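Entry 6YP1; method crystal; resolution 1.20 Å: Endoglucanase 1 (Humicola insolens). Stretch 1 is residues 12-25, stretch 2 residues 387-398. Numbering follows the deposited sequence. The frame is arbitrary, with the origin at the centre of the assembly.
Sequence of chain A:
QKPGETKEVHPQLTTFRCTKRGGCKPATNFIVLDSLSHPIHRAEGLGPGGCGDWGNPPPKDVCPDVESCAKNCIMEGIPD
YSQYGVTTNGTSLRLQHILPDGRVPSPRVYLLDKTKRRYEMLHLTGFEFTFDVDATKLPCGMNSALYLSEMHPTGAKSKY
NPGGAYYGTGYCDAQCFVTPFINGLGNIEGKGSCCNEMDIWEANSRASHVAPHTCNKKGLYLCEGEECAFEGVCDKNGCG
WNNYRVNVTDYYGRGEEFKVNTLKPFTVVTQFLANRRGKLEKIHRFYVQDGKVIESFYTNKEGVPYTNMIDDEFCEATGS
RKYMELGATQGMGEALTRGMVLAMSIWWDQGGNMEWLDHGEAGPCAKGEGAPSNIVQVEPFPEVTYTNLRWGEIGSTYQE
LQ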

# COMPACT_ATOMS: atom_id res chain seq x y z
N GLN A 12 -1.85 18.03 -5.37
CA GLN A 12 -3.24 18.08 -4.91
C GLN A 12 -4.02 16.96 -5.58
O GLN A 12 -3.88 16.73 -6.79
CB GLN A 12 -3.83 19.45 -5.27
CG GLN A 12 -5.21 19.71 -4.70
CD GLN A 12 -5.68 21.11 -4.98
OE1 GLN A 12 -4.87 22.01 -5.14
NE2 GLN A 12 -6.98 21.33 -4.98
N LEU A 13 -4.89 16.30 -4.82
CA LEU A 13 -5.73 15.22 -5.34
C LEU A 13 -7.11 15.38 -4.80
O LEU A 13 -7.32 15.41 -3.57
CB LEU A 13 -5.16 13.86 -4.94
CG LEU A 13 -5.92 12.66 -5.54
CD1 LEU A 13 -5.73 12.59 -7.05
CD2 LEU A 13 -5.41 11.38 -4.89
N THR A 14 -8.11 15.47 -5.68
CA THR A 14 -9.51 15.51 -5.27
C THR A 14 -10.01 14.10 -5.13
O THR A 14 -9.84 13.24 -6.03
CB THR A 14 -10.34 16.33 -6.27
OG1 THR A 14 -9.87 17.67 -6.32
CG2 THR A 14 -11.81 16.34 -5.91
N THR A 15 -10.62 13.80 -3.98
CA THR A 15 -11.19 12.50 -3.63
C THR A 15 -12.67 12.70 -3.28
O THR A 15 -13.15 13.83 -3.38
CB THR A 15 -10.38 11.85 -2.47
OG1 THR A 15 -10.63 12.67 -1.33
CG2 THR A 15 -8.90 11.74 -2.78
N PHE A 16 -13.34 11.64 -2.82
CA PHE A 16 -14.76 11.76 -2.49
C PHE A 16 -15.09 11.06 -1.19
O PHE A 16 -14.47 10.06 -0.81
CB PHE A 16 -15.69 11.23 -3.61
CG PHE A 16 -15.46 11.88 -4.94
CD1 PHE A 16 -14.46 11.42 -5.79
CD2 PHE A 16 -16.23 12.96 -5.36
CE1 PHE A 16 -14.23 12.07 -6.97
CE2 PHE A 16 -16.01 13.57 -6.58
CZ PHE A 16 -15.00 13.13 -7.37
N ARG A 17 -16.13 11.58 -0.55
CA ARG A 17 -16.78 10.94 0.59
C ARG A 17 -18.22 10.63 0.17
O ARG A 17 -18.91 11.55 -0.35
CB ARG A 17 -16.77 11.84 1.83
CG ARG A 17 -15.40 12.37 2.19
CD ARG A 17 -14.40 11.33 2.62
NE ARG A 17 -13.07 11.93 2.84
CZ ARG A 17 -12.24 12.24 1.87
NH1 ARG A 17 -12.43 11.80 0.65
NH2 ARG A 17 -11.16 12.99 2.14
N CYS A 18 -18.69 9.42 0.44
CA CYS A 18 -19.94 8.94 -0.16
C CYS A 18 -20.91 8.47 0.90
O CYS A 18 -20.56 7.80 1.87
CB CYS A 18 -19.67 7.81 -1.15
SG CYS A 18 -18.42 8.20 -2.42
N THR A 19 -22.21 8.78 0.66
CA THR A 19 -23.31 8.23 1.45
C THR A 19 -24.43 7.87 0.49
O THR A 19 -24.48 8.39 -0.63
CB THR A 19 -23.84 9.24 2.48
OG1 THR A 19 -24.39 10.36 1.82
CG2 THR A 19 -22.78 9.66 3.47
N LYS A 20 -25.32 6.99 0.95
CA LYS A 20 -26.46 6.64 0.07
C LYS A 20 -27.33 7.86 -0.22
O LYS A 20 -27.74 8.01 -1.36
CB LYS A 20 -27.30 5.53 0.72
CG LYS A 20 -26.60 4.15 0.66
CD LYS A 20 -27.57 2.94 0.85
N ARG A 21 -27.64 8.66 0.79
CA ARG A 21 -28.58 9.77 0.59
C ARG A 21 -27.90 10.92 -0.11
O ARG A 21 -28.50 11.63 -0.83
CB ARG A 21 -29.08 10.24 1.96
CG ARG A 21 -30.13 9.31 2.54
CD ARG A 21 -30.91 9.92 3.70
NE ARG A 21 -30.08 9.81 4.88
CZ ARG A 21 -30.14 8.81 5.76
NH1 ARG A 21 -29.33 8.84 6.82
NH2 ARG A 21 -31.06 7.86 5.61
N GLY A 22 -26.59 11.12 0.10
CA GLY A 22 -25.91 12.35 -0.38
C GLY A 22 -25.06 12.14 -1.65
O GLY A 22 -24.56 13.13 -2.20
N GLY A 23 -24.87 10.87 -2.06
CA GLY A 23 -23.96 10.61 -3.16
C GLY A 23 -22.52 10.87 -2.76
O GLY A 23 -22.14 10.79 -1.60
N CYS A 24 -21.67 11.10 -3.76
CA CYS A 24 -20.23 11.29 -3.58
C CYS A 24 -19.91 12.77 -3.66
O CYS A 24 -20.16 13.40 -4.67
CB CYS A 24 -19.46 10.49 -4.59
SG CYS A 24 -19.59 8.64 -4.34
N LYS A 25 -19.34 13.27 -2.59
CA LYS A 25 -19.03 14.69 -2.46
C LYS A 25 -17.55 14.91 -2.50
O LYS A 25 -16.79 14.21 -1.78
CB LYS A 25 -19.62 15.24 -1.16
CG LYS A 25 -21.16 15.15 -1.04
CD LYS A 25 -21.77 15.78 0.15
CE LYS A 25 -23.25 15.66 0.04
NZ LYS A 25 -23.80 16.45 1.16
N THR A 387 -7.80 6.56 -9.81
CA THR A 387 -8.67 7.70 -10.04
C THR A 387 -9.91 7.58 -9.18
O THR A 387 -10.44 6.52 -8.91
CB THR A 387 -9.00 7.81 -11.54
OG1 THR A 387 -7.81 7.82 -12.30
CG2 THR A 387 -9.86 8.97 -11.91
N ASN A 388 -10.43 8.76 -8.77
CA ASN A 388 -11.69 8.83 -8.02
C ASN A 388 -11.63 8.00 -6.75
O ASN A 388 -12.55 7.20 -6.48
CB ASN A 388 -12.88 8.45 -8.91
CG ASN A 388 -13.05 9.36 -10.10
OD1 ASN A 388 -12.92 10.59 -9.96
ND2 ASN A 388 -13.33 8.77 -11.26
N LEU A 389 -10.61 8.19 -5.95
CA LEU A 389 -10.58 7.53 -4.63
C LEU A 389 -11.80 7.99 -3.85
O LEU A 389 -12.05 9.20 -3.73
CB LEU A 389 -9.32 7.92 -3.86
CG LEU A 389 -7.95 7.67 -4.50
CD1 LEU A 389 -6.84 8.03 -3.56
CD2 LEU A 389 -7.75 6.34 -5.01
N ARG A 390 -12.52 7.03 -3.25
CA ARG A 390 -13.78 7.39 -2.59
C ARG A 390 -14.11 6.35 -1.56
O ARG A 390 -13.86 5.15 -1.75
CB ARG A 390 -14.84 7.62 -3.65
CG ARG A 390 -15.19 6.42 -4.49
CD ARG A 390 -15.91 6.87 -5.76
NE ARG A 390 -16.33 5.78 -6.64
CZ ARG A 390 -15.67 5.31 -7.67
NH1 ARG A 390 -14.40 5.55 -7.90
NH2 ARG A 390 -16.29 4.49 -8.48
N TRP A 391 -14.71 6.78 -0.48
CA TRP A 391 -15.05 5.84 0.58
C TRP A 391 -16.26 6.34 1.32
O TRP A 391 -16.55 7.54 1.35
CB TRP A 391 -13.86 5.56 1.50
CG TRP A 391 -13.24 6.72 2.16
CD1 TRP A 391 -13.45 7.12 3.43
CD2 TRP A 391 -12.20 7.58 1.67
NE1 TRP A 391 -12.65 8.20 3.74
CE2 TRP A 391 -11.86 8.47 2.67
CE3 TRP A 391 -11.51 7.64 0.45
CZ2 TRP A 391 -10.85 9.41 2.51
CZ3 TRP A 391 -10.51 8.59 0.30
CH2 TRP A 391 -10.17 9.44 1.34
N GLY A 392 -16.95 5.41 1.97
CA GLY A 392 -18.13 5.76 2.75
C GLY A 392 -19.06 4.58 2.89
O GLY A 392 -18.65 3.43 3.05
N GLU A 393 -20.34 4.90 2.89
CA GLU A 393 -21.37 3.93 3.24
C GLU A 393 -21.40 2.76 2.26
O GLU A 393 -21.24 2.94 1.05
CB GLU A 393 -22.70 4.65 3.29
CG GLU A 393 -22.76 5.55 4.44
CD GLU A 393 -24.15 6.23 4.51
OE1 GLU A 393 -25.17 5.95 3.56
OE2 GLU A 393 -24.33 6.91 5.62
N ILE A 394 -21.65 1.57 2.81
CA ILE A 394 -21.83 0.36 1.97
C ILE A 394 -22.88 0.61 0.91
O ILE A 394 -23.97 1.10 1.22
CB ILE A 394 -22.18 -0.82 2.87
CG1 ILE A 394 -21.13 -1.17 3.84
CG2 ILE A 394 -22.60 -2.01 2.03
CD1 ILE A 394 -19.99 -1.63 3.30
N GLY A 395 -22.55 0.31 -0.33
CA GLY A 395 -23.46 0.47 -1.46
C GLY A 395 -23.50 1.87 -2.01
O GLY A 395 -24.31 2.07 -2.91
N SER A 396 -22.69 2.83 -1.55
CA SER A 396 -22.83 4.21 -1.99
C SER A 396 -21.76 4.68 -2.94
O SER A 396 -21.89 5.79 -3.45
CB SER A 396 -22.81 5.17 -0.79
OG SER A 396 -21.55 5.29 -0.19
N THR A 397 -20.70 3.93 -3.17
CA THR A 397 -19.56 4.44 -3.94
C THR A 397 -19.61 4.12 -5.42
O THR A 397 -18.73 4.54 -6.16
CB THR A 397 -18.25 3.91 -3.37
OG1 THR A 397 -18.17 2.50 -3.52
CG2 THR A 397 -18.01 4.35 -1.94
N TYR A 398 -20.60 3.36 -5.86
CA TYR A 398 -20.67 2.92 -7.28
C TYR A 398 -22.10 3.00 -7.76
O TYR A 398 -22.94 3.02 -6.94
CB TYR A 398 -20.10 1.52 -7.41
CG TYR A 398 -20.81 0.48 -6.60
CD1 TYR A 398 -20.51 0.35 -5.27
CD2 TYR A 398 -21.84 -0.28 -7.11
CE1 TYR A 398 -21.21 -0.54 -4.48
CE2 TYR A 398 -22.55 -1.14 -6.33
CZ TYR A 398 -22.29 -1.23 -4.99
OH TYR A 398 -22.98 -2.07 -4.17
O HOH W 1 -9.10 10.61 -6.27
O HOH W 2 -27.14 7.87 3.57

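Two strands far apart in sequence, 12-19 and 387-392, lie side by side in parallel, and their backbone ladder sets the bridge pairs Phe16/Arg390 and Arg17/Trp391 on the two faces of the sheet. Phe16 N donates to Leu389 O (2.9 Å), Trp391 N returns a weak bond to Phe16 O (3.3 Å), Cys18 N donates to Trp391 O (3.0 Å), and Glu393 N closes the series on Cys18 O (3.1 Å). Before the ladder begins, a water takes its place, donating to Thr14 O and accepting from Leu389 N. Nearby, Leu13 CD2 meets Leu389 CD1 at 3.9 Å, an apolar contact between two buried side chains.

Arg17 and Trp391 form a bridge pair on one face of the sheet. Arg17 begins m, m, a folded start that turns the chain back over its neighbour, so that the guanidinium lies flat on the indole, centres 3.9 Å apart and planes 15° from parallel; Arg17 CZ is 3.2 Å from Trp391 CZ2. Trp391, with chi1 p and chi2 near 100°, presents its broad face to this cation. Arg17 CD also sits over the five-membered ring, 4.1 Å from the centroid of that Trp391 ring. Stacking leaves the N-H bonds free to point outward in the guanidinium plane: Arg17 NH1 donates to Thr15 OG1 (2.8 Å) and to Phe16 O (3.1 Å). An arginine suits this place because it can stack and donate at once.

The bridge pair Phe16 and Arg390 occupies the other face. Phe16 CB and Arg390 CB are 3.7 Å apart, but the Arg390 side chain then leads away from stretch 1. Its p rotamer and extended t, t continuation carry the guanidinium to carbonyls of its own stretch, with Arg390 NE donating to Thr397 O (2.7 Å) and Arg390 NH1 to Asn388 O (2.9 Å). The arginine thereby ties its strand to the loop that follows. Phe16, in m, extends back toward Asn388, where Phe16 CE1 is 3.6 Å from Asn388 OD1.

Cys18 points toward stretch 2, and in its m rotamer Cys18 SG reaches Cys24 SG in a disulfide (2.3 Å) that staples the hairpin of stretch 1. Cys18 SG also packs 3.8 Å from Arg390 CB and 3.9 Å from Thr397 CG2. Across from it, Gly392 has phi/psi of 155/-145, and a CB on Gly392 would stand 1.9 Å from Cys18 O; glycine lets the strands stay close.

Beyond it, Glu393 opens a type II turn ending at Ser396, with Gly395 supplying the positive phi. Glu393, m then t, extends its carboxylate to Lys20, whose backbone N donates to Glu393 OE1 (2.8 Å) almost linearly, at 174°. A water links the same oxygen to Arg21 N, so one acceptor serves two successive amides where stretch 1 turns. Ser396, in p, folds its hydroxyl back to donate to Glu393 O (Ser396 OG to Glu393 O, 2.7 Å), while its small side chain fits against stretch 1, Ser396 OG lying 3.3 Å from Cys18 CB.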